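Local coordinates for protein possible translation initiation inhibitor (Rhodopseudomonas palustris, PDB 3LME) that is of unknown function but belongs to the YjgF-like group of small alpha/beta proteins and assembles as a trimer, at residues Lys43-Gly47 with Asp48-Ile52; Arg87-Val90 with Asn91-Lys95. The protein carries 1 engineered substitution. All blocks are in the same frame, centred on the assembly; numbering follows the deposited sequence.

Contact 1 of 2, residues Lys43-Gly47 with Asp48-Ile52; sequences KMVDG and DEARI
Arg51, in the first turn of helix 48-64, reaches back over the loop that leads into the helix and lies against Met44 and Val45. Its CB sits beside Gly47 O, the acceptor for Arg51 N (2.8 Å, N-H...O angle 148°). With CG anti to the backbone N (chi1 -166°) and bends at chi2 and chi3, the chain turns toward the loop, bringing CD to 3.1 Å from Val45 O. NE passes Met44 CB at 3.6 Å while making its salt bridge to Asp118, which probably restrains the head group. Farther out, NH2 gives Val45 O, which approaches the guanidinium obliquely, a weak hydrogen bond of 3.0 Å. Met44 CB lies 3.4 Å above the guanidinium plane, toward the rim, and the long flexible chain can follow the cation out to NH1, where SD and CE come close. Separately, Val45 CG1 packs on Ala50 CB (3.7 Å), whose small methyl fits close under the loop. Gly47 takes a positive phi (89°), a conformation readily open to glycine. The arrangement is a helix N-terminus with glycine as N-cap, its entry loop lying against an arginine of the first turn.

Contact 2 of 2, residues Arg87-Val90 with Asn91-Lys95; sequences RPVV and NKVQK
Four successive i to i+4 bonds, from the N atoms of Asn91, Lys92, Val93 and Gln94 to the carbonyls of Arg87, Pro88, Val89 and Val90, make this about two turns of alpha helix, with the Val93 N to Val89 O bond at 2.8 Å and 165°. Pro88, whose ring nitrogen has no hydrogen to give to the preceding turn, sits at a kink, yet its carbonyl still accepts from Lys92 N at 2.9 Å. Its CD also lies 4.3 Å above the centre of the Arg87 guanidinium, on one face. At the edge of that group, in its plane, comes Asn91 ND2, 3.5 Å from Arg87 NE. Both are donors, so the contact is not a hydrogen bond; the side chains cross at a slant, guanidinium and amide planes 40° apart. Their polar partners lie elsewhere: Arg87 NE meets a sulfate ion and its NH2 Asp115 of the second subunit, while Asn91 OD1 accepts a hydrogen bond from Arg106. Asn91 is short enough to stay near the backbone; its CG, beside the backbone N (chi1 -68°), rests 3.2 Å from Arg87 O. Gln94, one turn on, runs side by side with Val90, OE1 passing Val90 CG1 at 3.9 Å, and its longer chain carries that oxygen to Arg106 as well. Val89 CG1 and Val93 CG2 meet more loosely, at 4.5 Å, branched side chains that form an apolar strip one turn apart. That strip faces Ile52 and Phe56 of helix 48-64, while Val90 leans on Arg106 and Arg87 on Val108 of strand 106-110. Helix 83-98 is thus the crossover of the beta-alpha-beta unit between parallel strands 73-80 and 106-110, with its Arg87 and Asn91 side at the subunit interface.

Contact 1 opens helix 48-64 and contact 2 occupies the middle of helix 83-98; their centres are about 14 Å apart, and the two helices pack directly. Ile52 joins them, with CD1 3.5 Å from Val89 CG1 and CG2 3.7 Å from Val93 CG2. At the outer edge of this apolar seam, Glu49 OE2 and Lys92 NZ form a salt bridge of 3.1 Å, and Lys92 also pairs with Asp96. The other side of contact 2 faces a neighbouring subunit, where a sulfate ion, probably from the crystallisation liquor, lies about 3 Å from the Arg87 side chain, whereas contact 1 is a surface feature that touches no other chain of the trimer.

Contact 1 of 2, residues Lys43-Gly47 with Asp48-Ile52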
ATOM      1  N   LYS A  43     -19.737 -13.014  -8.899  1.00 51.53           N
ATOM      2  CA  LYS A  43     -18.935 -14.140  -9.316  1.00 52.05           C
ATOM      3  C   LYS A  43     -17.764 -13.753 -10.245  1.00 51.92           C
ATOM      4  O   LYS A  43     -17.822 -12.758 -10.995  1.00 51.45           O
ATOM      5  CB  LYS A  43     -19.827 -15.197  -9.980  1.00 52.61           C
ATOM      6  CG  LYS A  43     -20.847 -15.848  -9.039  1.00 54.95           C
ATOM      7  CD  LYS A  43     -20.253 -16.920  -8.109  1.00 58.58           C
ATOM      8  CE  LYS A  43     -20.918 -16.862  -6.709  1.00 61.94           C
ATOM      9  NZ  LYS A  43     -20.168 -17.646  -5.654  1.00 64.29           N
ATOM     10  N   MET A  44     -16.696 -14.551 -10.164  1.00 51.53           N
ATOM     11  CA  MET A  44     -15.471 -14.289 -10.891  1.00 51.07           C
ATOM     12  C   MET A  44     -15.655 -14.659 -12.339  1.00 50.84           C
ATOM     13  O   MET A  44     -16.313 -15.618 -12.671  1.00 50.96           O
ATOM     14  CB  MET A  44     -14.300 -15.078 -10.299  1.00 51.32           C
ATOM     15  CG  MET A  44     -13.782 -14.561  -8.931  1.00 51.96           C
ATOM     16  SD  MET A  44     -12.477 -15.613  -8.198  1.00 51.89           S
ATOM     17  CE  MET A  44     -13.161 -17.285  -8.317  1.00 50.58           C
ATOM     18  N   VAL A  45     -15.044 -13.894 -13.211  1.00 50.76           N
ATOM     19  CA  VAL A  45     -15.236 -14.067 -14.627  1.00 50.61           C
ATOM     20  C   VAL A  45     -14.258 -15.138 -15.151  1.00 51.36           C
ATOM     21  O   VAL A  45     -13.213 -15.380 -14.535  1.00 52.39           O
ATOM     22  CB  VAL A  45     -15.082 -12.679 -15.290  1.00 50.24           C
ATOM     23  CG1 VAL A  45     -14.442 -12.763 -16.646  1.00 50.58           C
ATOM     24  CG2 VAL A  45     -16.434 -11.947 -15.301  1.00 48.04           C
ATOM     25  N   ASP A  46     -14.584 -15.792 -16.261  1.00 51.38           N
ATOM     26  CA  ASP A  46     -13.699 -16.822 -16.792  1.00 51.43           C
ATOM     27  C   ASP A  46     -12.637 -16.167 -17.628  1.00 51.10           C
ATOM     28  O   ASP A  46     -12.862 -15.075 -18.143  1.00 51.44           O
ATOM     29  CB  ASP A  46     -14.467 -17.824 -17.651  1.00 51.75           C
ATOM     30  CG  ASP A  46     -15.354 -18.756 -16.830  1.00 54.13           C
ATOM     31  OD1 ASP A  46     -15.308 -18.716 -15.586  1.00 55.91           O
ATOM     32  OD2 ASP A  46     -16.115 -19.549 -17.433  1.00 59.25           O
ATOM     33  N   GLY A  47     -11.497 -16.849 -17.778  1.00 50.60           N
ATOM     34  CA  GLY A  47     -10.408 -16.415 -18.647  1.00 49.28           C
ATOM     35  C   GLY A  47      -9.424 -15.519 -17.923  1.00 49.27           C
ATOM     36  O   GLY A  47      -9.804 -14.517 -17.318  1.00 48.91           O
ATOM     37  N   ASP A  48      -8.152 -15.898 -17.981  1.00 49.11           N
ATOM     38  CA  ASP A  48      -7.070 -15.130 -17.409  1.00 49.02           C
ATOM     39  C   ASP A  48      -7.197 -13.643 -17.712  1.00 49.13           C
ATOM     40  O   ASP A  48      -7.214 -12.813 -16.813  1.00 50.05           O
ATOM     41  CB  ASP A  48      -5.757 -15.606 -18.004  1.00 49.61           C
ATOM     42  CG  ASP A  48      -5.208 -16.863 -17.345  1.00 50.67           C
ATOM     43  OD1 ASP A  48      -5.837 -17.371 -16.395  1.00 52.22           O
ATOM     44  OD2 ASP A  48      -4.128 -17.341 -17.792  1.00 51.23           O
ATOM     45  N   GLU A  49      -7.250 -13.300 -18.986  1.00 48.59           N
ATOM     46  CA  GLU A  49      -7.211 -11.915 -19.399  1.00 48.36           C
ATOM     47  C   GLU A  49      -8.552 -11.179 -19.150  1.00 48.30           C
ATOM     48  O   GLU A  49      -8.587 -10.020 -18.748  1.00 48.36           O
ATOM     49  CB  GLU A  49      -6.795 -11.890 -20.854  1.00 48.15           C
ATOM     50  CG  GLU A  49      -6.739 -10.547 -21.492  1.00 50.50           C
ATOM     51  CD  GLU A  49      -6.190 -10.650 -22.898  1.00 54.52           C
ATOM     52  OE1 GLU A  49      -5.269 -11.490 -23.103  1.00 54.23           O
ATOM     53  OE2 GLU A  49      -6.676  -9.900 -23.786  1.00 54.18           O
ATOM     54  N   ALA A  50      -9.661 -11.876 -19.370  1.00 48.31           N
ATOM     55  CA  ALA A  50     -10.972 -11.351 -19.068  1.00 47.12           C
ATOM     56  C   ALA A  50     -11.011 -11.015 -17.597  1.00 47.02           C
ATOM     57  O   ALA A  50     -11.565  -9.993 -17.226  1.00 48.10           O
ATOM     58  CB  ALA A  50     -12.043 -12.362 -19.426  1.00 46.43           C
ATOM     59  N   ARG A  51     -10.397 -11.850 -16.757  1.00 46.82           N
ATOM     60  CA  ARG A  51     -10.410 -11.652 -15.301  1.00 46.26           C
ATOM     61  C   ARG A  51      -9.704 -10.387 -14.879  1.00 45.50           C
ATOM     62  O   ARG A  51     -10.226  -9.604 -14.100  1.00 45.45           O
ATOM     63  CB  ARG A  51      -9.737 -12.813 -14.616  1.00 46.51           C
ATOM     64  CG  ARG A  51      -9.984 -12.855 -13.153  1.00 50.01           C
ATOM     65  CD  ARG A  51     -11.286 -13.569 -12.826  1.00 57.43           C
ATOM     66  NE  ARG A  51     -11.056 -14.449 -11.691  1.00 64.57           N
ATOM     67  CZ  ARG A  51     -10.834 -15.760 -11.791  1.00 66.52           C
ATOM     68  NH1 ARG A  51     -10.606 -16.469 -10.687  1.00 68.30           N
ATOM     69  NH2 ARG A  51     -10.871 -16.360 -12.978  1.00 65.02           N
ATOM     70  N   ILE A  52      -8.505 -10.201 -15.410  1.00 44.87           N
ATOM     71  CA  ILE A  52      -7.709  -9.052 -15.114  1.00 44.24           C
ATOM     72  C   ILE A  52      -8.283  -7.771 -15.712  1.00 44.80           C
ATOM     73  O   ILE A  52      -8.333  -6.735 -15.004  1.00 45.48           O
ATOM     74  CB  ILE A  52      -6.273  -9.282 -15.543  1.00 44.22           C
ATOM     75  CG1 ILE A  52      -5.576 -10.139 -14.488  1.00 43.05           C
ATOM     76  CG2 ILE A  52      -5.541  -7.950 -15.699  1.00 43.54           C
ATOM     77  CD1 ILE A  52      -4.394 -10.866 -14.996  1.00 43.40           C
TER

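Contact 2 of 2, residues Arg87-Val90 with Asn91-Lys95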
ATOM      1  N   ARG A  87       2.092 -11.339 -14.740  1.00 53.08           N
ATOM      2  CA  ARG A  87       2.684 -10.055 -14.992  1.00 52.46           C
ATOM      3  C   ARG A  87       2.508  -9.694 -16.474  1.00 51.61           C
ATOM      4  O   ARG A  87       2.091  -8.586 -16.780  1.00 51.42           O
ATOM      5  CB  ARG A  87       4.144 -10.015 -14.559  1.00 52.50           C
ATOM      6  CG  ARG A  87       4.587  -8.638 -14.165  1.00 54.39           C
ATOM      7  CD  ARG A  87       6.006  -8.378 -14.532  1.00 58.94           C
ATOM      8  NE  ARG A  87       6.257  -8.564 -15.980  1.00 63.99           N
ATOM      9  CZ  ARG A  87       7.030  -9.529 -16.512  1.00 63.64           C
ATOM     10  NH1 ARG A  87       7.207  -9.595 -17.835  1.00 61.77           N
ATOM     11  NH2 ARG A  87       7.638 -10.420 -15.722  1.00 61.07           N
ATOM     12  N   PRO A  88       2.793 -10.636 -17.398  1.00 50.78           N
ATOM     13  CA  PRO A  88       2.582 -10.303 -18.817  1.00 50.25           C
ATOM     14  C   PRO A  88       1.110 -10.001 -19.182  1.00 49.68           C
ATOM     15  O   PRO A  88       0.837  -9.245 -20.136  1.00 49.46           O
ATOM     16  CB  PRO A  88       3.067 -11.557 -19.568  1.00 49.99           C
ATOM     17  CG  PRO A  88       3.317 -12.593 -18.517  1.00 50.32           C
ATOM     18  CD  PRO A  88       3.539 -11.894 -17.232  1.00 50.63           C
ATOM     19  N   VAL A  89       0.180 -10.587 -18.438  1.00 48.42           N
ATOM     20  CA  VAL A  89      -1.217 -10.360 -18.708  1.00 47.35           C
ATOM     21  C   VAL A  89      -1.557  -8.940 -18.255  1.00 47.00           C
ATOM     22  O   VAL A  89      -2.121  -8.156 -19.033  1.00 47.92           O
ATOM     23  CB  VAL A  89      -2.122 -11.421 -18.034  1.00 47.89           C
ATOM     24  CG1 VAL A  89      -3.574 -11.195 -18.417  1.00 46.11           C
ATOM     25  CG2 VAL A  89      -1.669 -12.872 -18.401  1.00 46.66           C
ATOM     26  N   VAL A  90      -1.180  -8.596 -17.025  1.00 45.27           N
ATOM     27  CA  VAL A  90      -1.329  -7.231 -16.510  1.00 43.84           C
ATOM     28  C   VAL A  90      -0.703  -6.208 -17.478  1.00 43.80           C
ATOM     29  O   VAL A  90      -1.274  -5.156 -17.775  1.00 43.40           O
ATOM     30  CB  VAL A  90      -0.708  -7.115 -15.086  1.00 43.61           C
ATOM     31  CG1 VAL A  90      -0.727  -5.692 -14.586  1.00 43.44           C
ATOM     32  CG2 VAL A  90      -1.428  -8.006 -14.113  1.00 41.48           C
ATOM     33  N   ASN A  91       0.474  -6.527 -17.990  1.00 44.09           N
ATOM     34  CA  ASN A  91       1.075  -5.692 -19.007  1.00 44.65           C
ATOM     35  C   ASN A  91       0.132  -5.515 -20.199  1.00 45.27           C
ATOM     36  O   ASN A  91      -0.235  -4.380 -20.548  1.00 45.81           O
ATOM     37  CB  ASN A  91       2.438  -6.238 -19.427  1.00 44.03           C
ATOM     38  CG  ASN A  91       3.471  -6.118 -18.323  1.00 45.39           C
ATOM     39  OD1 ASN A  91       3.307  -5.382 -17.339  1.00 45.00           O
ATOM     40  ND2 ASN A  91       4.548  -6.849 -18.478  1.00 48.88           N
ATOM     41  N   LYS A  92      -0.300  -6.633 -20.779  1.00 45.21           N
ATOM     42  CA  LYS A  92      -1.157  -6.612 -21.942  1.00 45.71           C
ATOM     43  C   LYS A  92      -2.453  -5.806 -21.662  1.00 45.93           C
ATOM     44  O   LYS A  92      -2.875  -4.959 -22.465  1.00 45.94           O
ATOM     45  CB  LYS A  92      -1.431  -8.059 -22.349  1.00 45.89           C
ATOM     46  CG  LYS A  92      -2.620  -8.296 -23.198  1.00 48.15           C
ATOM     47  CD  LYS A  92      -2.258  -8.458 -24.675  1.00 53.61           C
ATOM     48  CE  LYS A  92      -3.381  -7.852 -25.576  1.00 56.35           C
ATOM     49  NZ  LYS A  92      -4.762  -7.744 -24.931  1.00 54.85           N
ATOM     50  N   VAL A  93      -3.070  -6.035 -20.511  1.00 45.47           N
ATOM     51  CA  VAL A  93      -4.302  -5.324 -20.213  1.00 45.24           C
ATOM     52  C   VAL A  93      -4.082  -3.826 -20.053  1.00 45.59           C
ATOM     53  O   VAL A  93      -4.923  -3.016 -20.476  1.00 45.35           O
ATOM     54  CB  VAL A  93      -5.017  -5.910 -19.013  1.00 45.15           C
ATOM     55  CG1 VAL A  93      -6.132  -4.982 -18.575  1.00 45.55           C
ATOM     56  CG2 VAL A  93      -5.579  -7.324 -19.377  1.00 44.80           C
ATOM     57  N   GLN A  94      -2.946  -3.459 -19.454  1.00 45.56           N
ATOM     58  CA  GLN A  94      -2.614  -2.059 -19.310  1.00 45.36           C
ATOM     59  C   GLN A  94      -2.298  -1.412 -20.670  1.00 45.65           C
ATOM     60  O   GLN A  94      -2.664  -0.271 -20.891  1.00 45.43           O
ATOM     61  CB  GLN A  94      -1.502  -1.846 -18.293  1.00 45.31           C
ATOM     62  CG  GLN A  94      -1.956  -1.866 -16.858  1.00 44.76           C
ATOM     63  CD  GLN A  94      -0.903  -1.319 -15.919  1.00 45.54           C
ATOM     64  OE1 GLN A  94       0.069  -1.997 -15.577  1.00 47.39           O
ATOM     65  NE2 GLN A  94      -1.087  -0.082 -15.491  1.00 45.61           N
ATOM     66  N   LYS A  95      -1.651  -2.128 -21.591  1.00 46.22           N
ATOM     67  CA  LYS A  95      -1.498  -1.588 -22.957  1.00 47.07           C
ATOM     68  C   LYS A  95      -2.864  -1.307 -23.587  1.00 47.07           C
ATOM     69  O   LYS A  95      -3.037  -0.336 -24.322  1.00 46.65           O
ATOM     70  CB  LYS A  95      -0.692  -2.515 -23.867  1.00 47.21           C
ATOM     71  CG  LYS A  95       0.804  -2.189 -23.893  1.00 49.75           C
ATOM     72  CD  LYS A  95       1.574  -3.210 -24.708  1.00 53.97           C
ATOM     73  CE  LYS A  95       3.013  -3.356 -24.187  1.00 57.47           C
ATOM     74  NZ  LYS A  95       4.013  -2.431 -24.868  1.00 60.55           N
TER